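Local structure of designed CISK-PX domain (Synthetic construct, 4OXW) at residues V26-K31 with K83-L88; R43-F48 with P67-I72. The protein is a computationally designed version of the CISK PX domain, a fold that in natural relatives binds phosphoinositide lipids, and so probably keeps a phosphoinositide-type pocket. All coordinates share one frame; numbering follows the deposited sequence.

Contact 1: residues V26-K31 with K83-L88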
loop_
_atom_site.group_PDB
_atom_site.type_symbol
_atom_site.label_atom_id
_atom_site.label_comp_id
_atom_site.label_asym_id
_atom_site.label_seq_id
_atom_site.Cartn_x
_atom_site.Cartn_y
_atom_site.Cartn_z
ATOM N N VAL A 26 -4.038 4.361 -10.747
ATOM C CA VAL A 26 -4.867 3.590 -9.837
ATOM C C VAL A 26 -4.300 3.872 -8.444
ATOM O O VAL A 26 -3.094 3.784 -8.236
ATOM C CB VAL A 26 -4.757 2.100 -10.115
ATOM C CG1 VAL A 26 -5.422 1.256 -9.037
ATOM C CG2 VAL A 26 -5.342 1.743 -11.479
ATOM N N MET A 27 -5.191 4.245 -7.555
ATOM C CA MET A 27 -4.873 4.444 -6.151
ATOM C C MET A 27 -5.624 3.450 -5.298
ATOM O O MET A 27 -6.732 3.037 -5.615
ATOM C CB MET A 27 -5.218 5.852 -5.734
ATOM C CG MET A 27 -4.449 6.890 -6.518
ATOM S SD MET A 27 -3.668 8.073 -5.423
ATOM C CE MET A 27 -3.042 9.195 -6.680
ATOM N N TYR A 28 -4.990 3.043 -4.205
ATOM C CA TYR A 28 -5.523 2.046 -3.292
ATOM C C TYR A 28 -5.917 2.787 -2.037
ATOM O O TYR A 28 -5.134 3.579 -1.533
ATOM C CB TYR A 28 -4.475 0.915 -2.985
ATOM C CG TYR A 28 -4.142 0.160 -4.268
ATOM C CD1 TYR A 28 -4.909 -0.922 -4.679
ATOM C CD2 TYR A 28 -3.142 0.592 -5.108
ATOM C CE1 TYR A 28 -4.687 -1.566 -5.881
ATOM C CE2 TYR A 28 -2.888 -0.048 -6.321
ATOM C CZ TYR A 28 -3.704 -1.117 -6.733
ATOM O OH TYR A 28 -3.508 -1.796 -7.954
ATOM N N LYS A 29 -7.153 2.578 -1.589
ATOM C CA LYS A 29 -7.651 3.213 -0.385
ATOM C C LYS A 29 -7.282 2.360 0.827
ATOM O O LYS A 29 -7.784 1.251 0.984
ATOM C CB LYS A 29 -9.175 3.362 -0.493
ATOM C CG LYS A 29 -9.784 3.937 0.753
ATOM C CD LYS A 29 -11.294 4.054 0.650
ATOM C CE LYS A 29 -11.821 4.835 1.854
ATOM N NZ LYS A 29 -13.322 4.905 1.858
ATOM N N ILE A 30 -6.366 2.855 1.659
ATOM C CA ILE A 30 -5.973 2.153 2.877
ATOM C C ILE A 30 -6.797 2.726 4.064
ATOM O O ILE A 30 -6.707 3.928 4.369
ATOM C CB ILE A 30 -4.490 2.295 3.189
ATOM C CG1 ILE A 30 -3.619 2.028 1.931
ATOM C CG2 ILE A 30 -4.107 1.392 4.374
ATOM C CD1 ILE A 30 -2.152 2.319 2.141
ATOM N N LYS A 31 -7.587 1.870 4.688
ATOM C CA LYS A 31 -8.351 2.216 5.907
ATOM C C LYS A 31 -7.479 1.862 7.112
ATOM O O LYS A 31 -6.923 0.761 7.190
ATOM C CB LYS A 31 -9.691 1.450 5.959
ATOM C CG LYS A 31 -10.733 2.013 4.995
ATOM C CD LYS A 31 -12.073 1.283 5.060
ATOM C CE LYS A 31 -12.501 0.894 6.473
ATOM N NZ LYS A 31 -13.860 0.258 6.454
ATOM N N LYS A 83 -6.211 -8.640 -7.641
ATOM C CA LYS A 83 -5.143 -9.456 -7.059
ATOM C C LYS A 83 -4.042 -8.589 -6.476
ATOM O O LYS A 83 -3.546 -8.908 -5.389
ATOM C CB LYS A 83 -4.530 -10.386 -8.101
ATOM C CG LYS A 83 -3.397 -11.231 -7.517
ATOM C CD LYS A 83 -2.654 -12.051 -8.583
ATOM C CE LYS A 83 -1.532 -12.885 -7.975
ATOM N NZ LYS A 83 -0.943 -13.815 -8.990
ATOM N N ARG A 84 -3.675 -7.507 -7.163
ATOM C CA ARG A 84 -2.688 -6.561 -6.605
ATOM C C ARG A 84 -3.227 -5.919 -5.297
ATOM O O ARG A 84 -2.502 -5.816 -4.333
ATOM C CB ARG A 84 -2.343 -5.481 -7.610
ATOM C CG ARG A 84 -1.405 -4.427 -7.085
ATOM C CD ARG A 84 -0.903 -3.499 -8.165
ATOM N NE ARG A 84 0.316 -3.983 -8.818
ATOM C CZ ARG A 84 0.995 -3.289 -9.727
ATOM N NH1 ARG A 84 0.578 -2.116 -10.121
ATOM N NH2 ARG A 84 2.156 -3.743 -10.209
ATOM N N LYS A 85 -4.483 -5.504 -5.299
ATOM C CA LYS A 85 -5.113 -4.945 -4.091
ATOM C C LYS A 85 -4.934 -5.911 -2.924
ATOM O O LYS A 85 -4.511 -5.520 -1.795
ATOM C CB LYS A 85 -6.593 -4.671 -4.336
ATOM C CG LYS A 85 -7.239 -4.086 -3.082
ATOM C CD LYS A 85 -8.696 -3.694 -3.324
ATOM C CE LYS A 85 -9.458 -4.956 -3.696
ATOM N NZ LYS A 85 -10.927 -4.704 -3.717
ATOM N N GLN A 86 -5.283 -7.178 -3.139
ATOM C CA GLN A 86 -5.185 -8.187 -2.104
ATOM C C GLN A 86 -3.767 -8.379 -1.589
ATOM O O GLN A 86 -3.524 -8.492 -0.393
ATOM C CB GLN A 86 -5.686 -9.505 -2.646
ATOM C CG GLN A 86 -7.119 -9.483 -3.088
ATOM C CD GLN A 86 -7.521 -10.789 -3.771
ATOM O OE1 GLN A 86 -6.876 -11.837 -3.571
ATOM N NE2 GLN A 86 -8.580 -10.734 -4.588
ATOM N N GLY A 87 -2.829 -8.376 -2.526
ATOM C CA GLY A 87 -1.414 -8.531 -2.151
ATOM C C GLY A 87 -0.865 -7.354 -1.411
ATOM O O GLY A 87 -0.068 -7.509 -0.459
ATOM N N LEU A 88 -1.244 -6.148 -1.841
ATOM C CA LEU A 88 -0.793 -4.925 -1.152
ATOM C C LEU A 88 -1.403 -4.842 0.240
ATOM O O LEU A 88 -0.771 -4.374 1.168
ATOM C CB LEU A 88 -1.202 -3.688 -1.944
ATOM C CG LEU A 88 -0.436 -3.470 -3.256
ATOM C CD1 LEU A 88 -0.980 -2.278 -4.011
ATOM C CD2 LEU A 88 1.057 -3.230 -2.999
HETATM O O HOH W 1 -1.811 -0.472 -9.615
#
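Y28 of strand 25-34 reaches from the sheet onto helix 78-96 in a partly buried strand-on-helix contact, with its ring set against L88, K85 and R84. The methyl CD1 of L88 stands almost centrally over one face of the ring, a CH-pi contact 3.8 Å from the centroid and 12° off the normal. K85 adds backbone and the root of its side chain: its CA lies 3.8 Å from Y28 CE1, obliquely to the ring. The rest of K85 turns off to E82, with which NZ makes a salt bridge. Y28 belongs to the middle strand of the three-stranded antiparallel sheet of the PX fold, and the helix packs on one face of that sheet. On Y28, CG stands anti to the carbonyl carbon (chi1 -63°), which brings the ring against K85 and L88. The phenol end meets R84 at about a right angle, with OH 3.1 Å from the aliphatic CD. A water bridges the two polar ends in the planes of both groups. It lies 2.7 Å from Y28 OH and accepts from R84 NH1 at 2.9 Å. The other terminal nitrogen of R84, NH2, is hydrogen-bonded to P68 O in the loop before the helix.

Contact 2: residues R43-F48 with P67-I72. With SO4 (sulfate ion), chain B; SO4 (sulfate ion), chain C.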
loop_
_atom_site.group_PDB
_atom_site.type_symbol
_atom_site.label_atom_id
_atom_site.label_comp_id
_atom_site.label_asym_id
_atom_site.label_seq_id
_atom_site.Cartn_x
_atom_site.Cartn_y
_atom_site.Cartn_z
ATOM N N ARG A 43 -2.957 5.566 -1.837
ATOM C CA ARG A 43 -1.584 5.338 -2.276
ATOM C C ARG A 43 -1.526 4.556 -3.555
ATOM O O ARG A 43 -2.224 3.557 -3.744
ATOM C CB ARG A 43 -0.770 4.569 -1.202
ATOM C CG ARG A 43 -0.718 5.320 0.119
ATOM C CD ARG A 43 0.261 6.512 0.055
ATOM N NE ARG A 43 0.310 7.176 1.358
ATOM C CZ ARG A 43 -0.163 8.363 1.636
ATOM N NH1 ARG A 43 -0.753 9.111 0.705
ATOM N NH2 ARG A 43 -0.066 8.841 2.875
ATOM N N ARG A 44 -0.630 4.959 -4.422
ATOM C CA ARG A 44 -0.355 4.215 -5.662
ATOM C C ARG A 44 0.618 3.084 -5.432
ATOM O O ARG A 44 1.371 3.093 -4.451
ATOM C CB ARG A 44 0.295 5.188 -6.724
ATOM C CG ARG A 44 -0.526 6.372 -7.098
ATOM C CD ARG A 44 0.356 7.386 -7.835
ATOM N NE ARG A 44 0.903 6.779 -9.043
ATOM C CZ ARG A 44 2.017 7.187 -9.642
ATOM N NH1 ARG A 44 2.707 8.221 -9.151
ATOM N NH2 ARG A 44 2.435 6.583 -10.747
ATOM N N TYR A 45 0.670 2.126 -6.349
ATOM C CA TYR A 45 1.637 1.045 -6.265
ATOM C C TYR A 45 3.048 1.602 -6.130
ATOM O O TYR A 45 3.863 1.094 -5.356
ATOM C CB TYR A 45 1.616 0.118 -7.502
ATOM C CG TYR A 45 2.688 -0.937 -7.454
ATOM C CD1 TYR A 45 2.526 -2.110 -6.716
ATOM C CD2 TYR A 45 3.895 -0.788 -8.159
ATOM C CE1 TYR A 45 3.516 -3.079 -6.665
ATOM C CE2 TYR A 45 4.873 -1.742 -8.089
ATOM C CZ TYR A 45 4.709 -2.876 -7.337
ATOM O OH TYR A 45 5.684 -3.844 -7.283
ATOM N N SER A 46 3.347 2.661 -6.873
ATOM C CA SER A 46 4.709 3.248 -6.827
ATOM C C SER A 46 5.022 3.822 -5.463
ATOM O O SER A 46 6.192 3.874 -5.079
ATOM C CB SER A 46 4.889 4.314 -7.900
ATOM O OG SER A 46 3.954 5.356 -7.784
ATOM N N ASP A 47 4.001 4.277 -4.723
ATOM C CA ASP A 47 4.227 4.699 -3.317
ATOM C C ASP A 47 4.645 3.511 -2.443
ATOM O O ASP A 47 5.594 3.596 -1.628
ATOM C CB ASP A 47 3.036 5.377 -2.719
ATOM C CG ASP A 47 2.594 6.620 -3.489
ATOM O OD1 ASP A 47 3.473 7.385 -3.906
ATOM O OD2 ASP A 47 1.376 6.848 -3.528
ATOM N N PHE A 48 3.933 2.406 -2.558
ATOM C CA PHE A 48 4.290 1.177 -1.874
ATOM C C PHE A 48 5.679 0.692 -2.252
ATOM O O PHE A 48 6.433 0.238 -1.408
ATOM C CB PHE A 48 3.357 0.020 -2.180
ATOM C CG PHE A 48 2.006 0.083 -1.530
ATOM C CD1 PHE A 48 1.770 -0.617 -0.339
ATOM C CD2 PHE A 48 0.946 0.744 -2.119
ATOM C CE1 PHE A 48 0.502 -0.610 0.223
ATOM C CE2 PHE A 48 -0.330 0.757 -1.548
ATOM C CZ PHE A 48 -0.548 0.059 -0.372
ATOM N N PRO A 67 4.208 -7.237 -3.593
ATOM C CA PRO A 67 3.643 -7.678 -4.891
ATOM C C PRO A 67 4.445 -7.136 -6.071
ATOM O O PRO A 67 4.979 -6.026 -6.028
ATOM C CB PRO A 67 2.217 -7.103 -4.865
ATOM C CG PRO A 67 1.912 -7.025 -3.432
ATOM C CD PRO A 67 3.176 -6.662 -2.723
ATOM N N PRO A 68 4.573 -7.930 -7.121
ATOM C CA PRO A 68 5.507 -7.609 -8.182
ATOM C C PRO A 68 5.124 -6.466 -9.122
ATOM O O PRO A 68 3.934 -6.112 -9.292
ATOM C CB PRO A 68 5.566 -8.918 -8.984
ATOM C CG PRO A 68 4.272 -9.538 -8.786
ATOM C CD PRO A 68 3.828 -9.171 -7.386
ATOM N N LYS A 69 6.143 -5.929 -9.792
ATOM C CA LYS A 69 5.944 -4.999 -10.884
ATOM C C LYS A 69 5.326 -5.752 -12.052
ATOM O O LYS A 69 5.616 -6.924 -12.262
ATOM C CB LYS A 69 7.261 -4.351 -11.356
ATOM C CG LYS A 69 7.859 -3.393 -10.354
ATOM C CD LYS A 69 9.002 -2.601 -10.964
ATOM C CE LYS A 69 10.254 -3.446 -11.102
ATOM N NZ LYS A 69 11.496 -2.618 -10.959
ATOM N N LYS A 70 4.468 -5.036 -12.772
ATOM C CA LYS A 70 3.727 -5.619 -13.898
ATOM C C LYS A 70 3.588 -4.589 -14.978
ATOM O O LYS A 70 3.474 -3.410 -14.721
ATOM C CB LYS A 70 2.312 -6.058 -13.482
ATOM C CG LYS A 70 2.276 -7.159 -12.403
ATOM C CD LYS A 70 0.871 -7.598 -11.997
ATOM C CE LYS A 70 0.247 -8.448 -13.082
ATOM N NZ LYS A 70 1.019 -9.675 -13.471
ATOM N N TRP A 71 3.587 -5.052 -16.210
ATOM C CA TRP A 71 3.080 -4.263 -17.310
ATOM C C TRP A 71 1.534 -4.412 -17.253
ATOM O O TRP A 71 0.946 -5.513 -17.391
ATOM C CB TRP A 71 3.628 -4.825 -18.628
ATOM C CG TRP A 71 2.922 -4.321 -19.860
ATOM C CD1 TRP A 71 3.001 -3.073 -20.392
ATOM C CD2 TRP A 71 2.083 -5.090 -20.737
ATOM N NE1 TRP A 71 2.232 -3.007 -21.550
ATOM C CE2 TRP A 71 1.657 -4.227 -21.770
ATOM C CE3 TRP A 71 1.629 -6.416 -20.739
ATOM C CZ2 TRP A 71 0.817 -4.669 -22.800
ATOM C CZ3 TRP A 71 0.774 -6.825 -21.737
ATOM C CH2 TRP A 71 0.392 -5.959 -22.751
ATOM N N ILE A 72 0.859 -3.336 -17.031
ATOM C CA ILE A 72 -0.630 -3.378 -16.912
ATOM C C ILE A 72 -1.129 -2.471 -17.994
ATOM O O ILE A 72 -0.861 -1.297 -17.940
ATOM C CB ILE A 72 -1.157 -2.865 -15.541
ATOM C CG1 ILE A 72 -0.372 -3.519 -14.421
ATOM C CG2 ILE A 72 -2.671 -3.125 -15.367
ATOM C CD1 ILE A 72 -0.975 -3.346 -13.077
HETATM S S SO4 B . 1.617 3.221 -10.518
HETATM O O1 SO4 B . 0.541 2.180 -10.668
HETATM O O2 SO4 B . 1.089 4.344 -11.355
HETATM O O3 SO4 B . 2.038 3.610 -9.153
HETATM O O4 SO4 B . 2.832 2.611 -11.076
HETATM S S SO4 C . 5.917 8.484 -11.542
HETATM O O1 SO4 C . 4.971 7.567 -12.224
HETATM O O2 SO4 C . 6.096 9.726 -12.344
HETATM O O3 SO4 C . 5.397 8.884 -10.200
HETATM O O4 SO4 C . 7.226 7.810 -11.371
#
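Y45 has CG anti to its own backbone N (chi1 176°), which swings the phenol from the first turn of helix 45-58 to the proline-rich loop of the PX domain at P67-K69. There its OH donates to P67 O at 2.6 Å. The carbonyl oxygen lies at the ring edge, in the ring plane, and the donor is tilted 18° from the carbonyl plane. K69 crosses the tyrosine at about a right angle and sets CG 3.8 Å from OH. Replacing Y45 by a phenylalanine would probably leave P67 O without this donor and the ring less firmly tied to the loop. The same helix start holds a sulfate, probably from the crystallisation liquor. S46 N donates to its O3 at 2.8 Å. R44, at the N-cap position, grips its O2 through NH2 at 2.7 Å, with a weak second bond from NE. This anion at a helix N-terminus, held by an arginine, is consistent with the phosphate site of phosphoinositide-binding PX domains. R44 N in turn donates to D47 OD2, from above the carboxylate plane. S46 OG sits over the guanidinium face of R44. A second sulfate is held in two-pronged fashion by R44: NH1 donates to O3 at 3.0 Å and NH2 to O1 at 3.1 Å, the latter nearly straight at 177°.

Contact 1 lies nearer the core and joins the sheet to helix 78-96. Contact 2 lies at the surface and ties the start of helix 45-58 to the loop before helix 78-96. The first is mainly apolar, with a water at its polar end. The second rests on a direct phenol-to-carbonyl bond beside bound anions. They lie about 9 Å apart, centre to centre, and they touch. Y28 N and R43 O pair between neighbouring strands at 2.9 Å. R84 of contact 1 reaches contact 2 as well: it makes a cation-pi contact with Y45, and its NH1 packs 3.6 Å from I72 CD1. Along the chain, contact 2 is nested within the loop closed by contact 1.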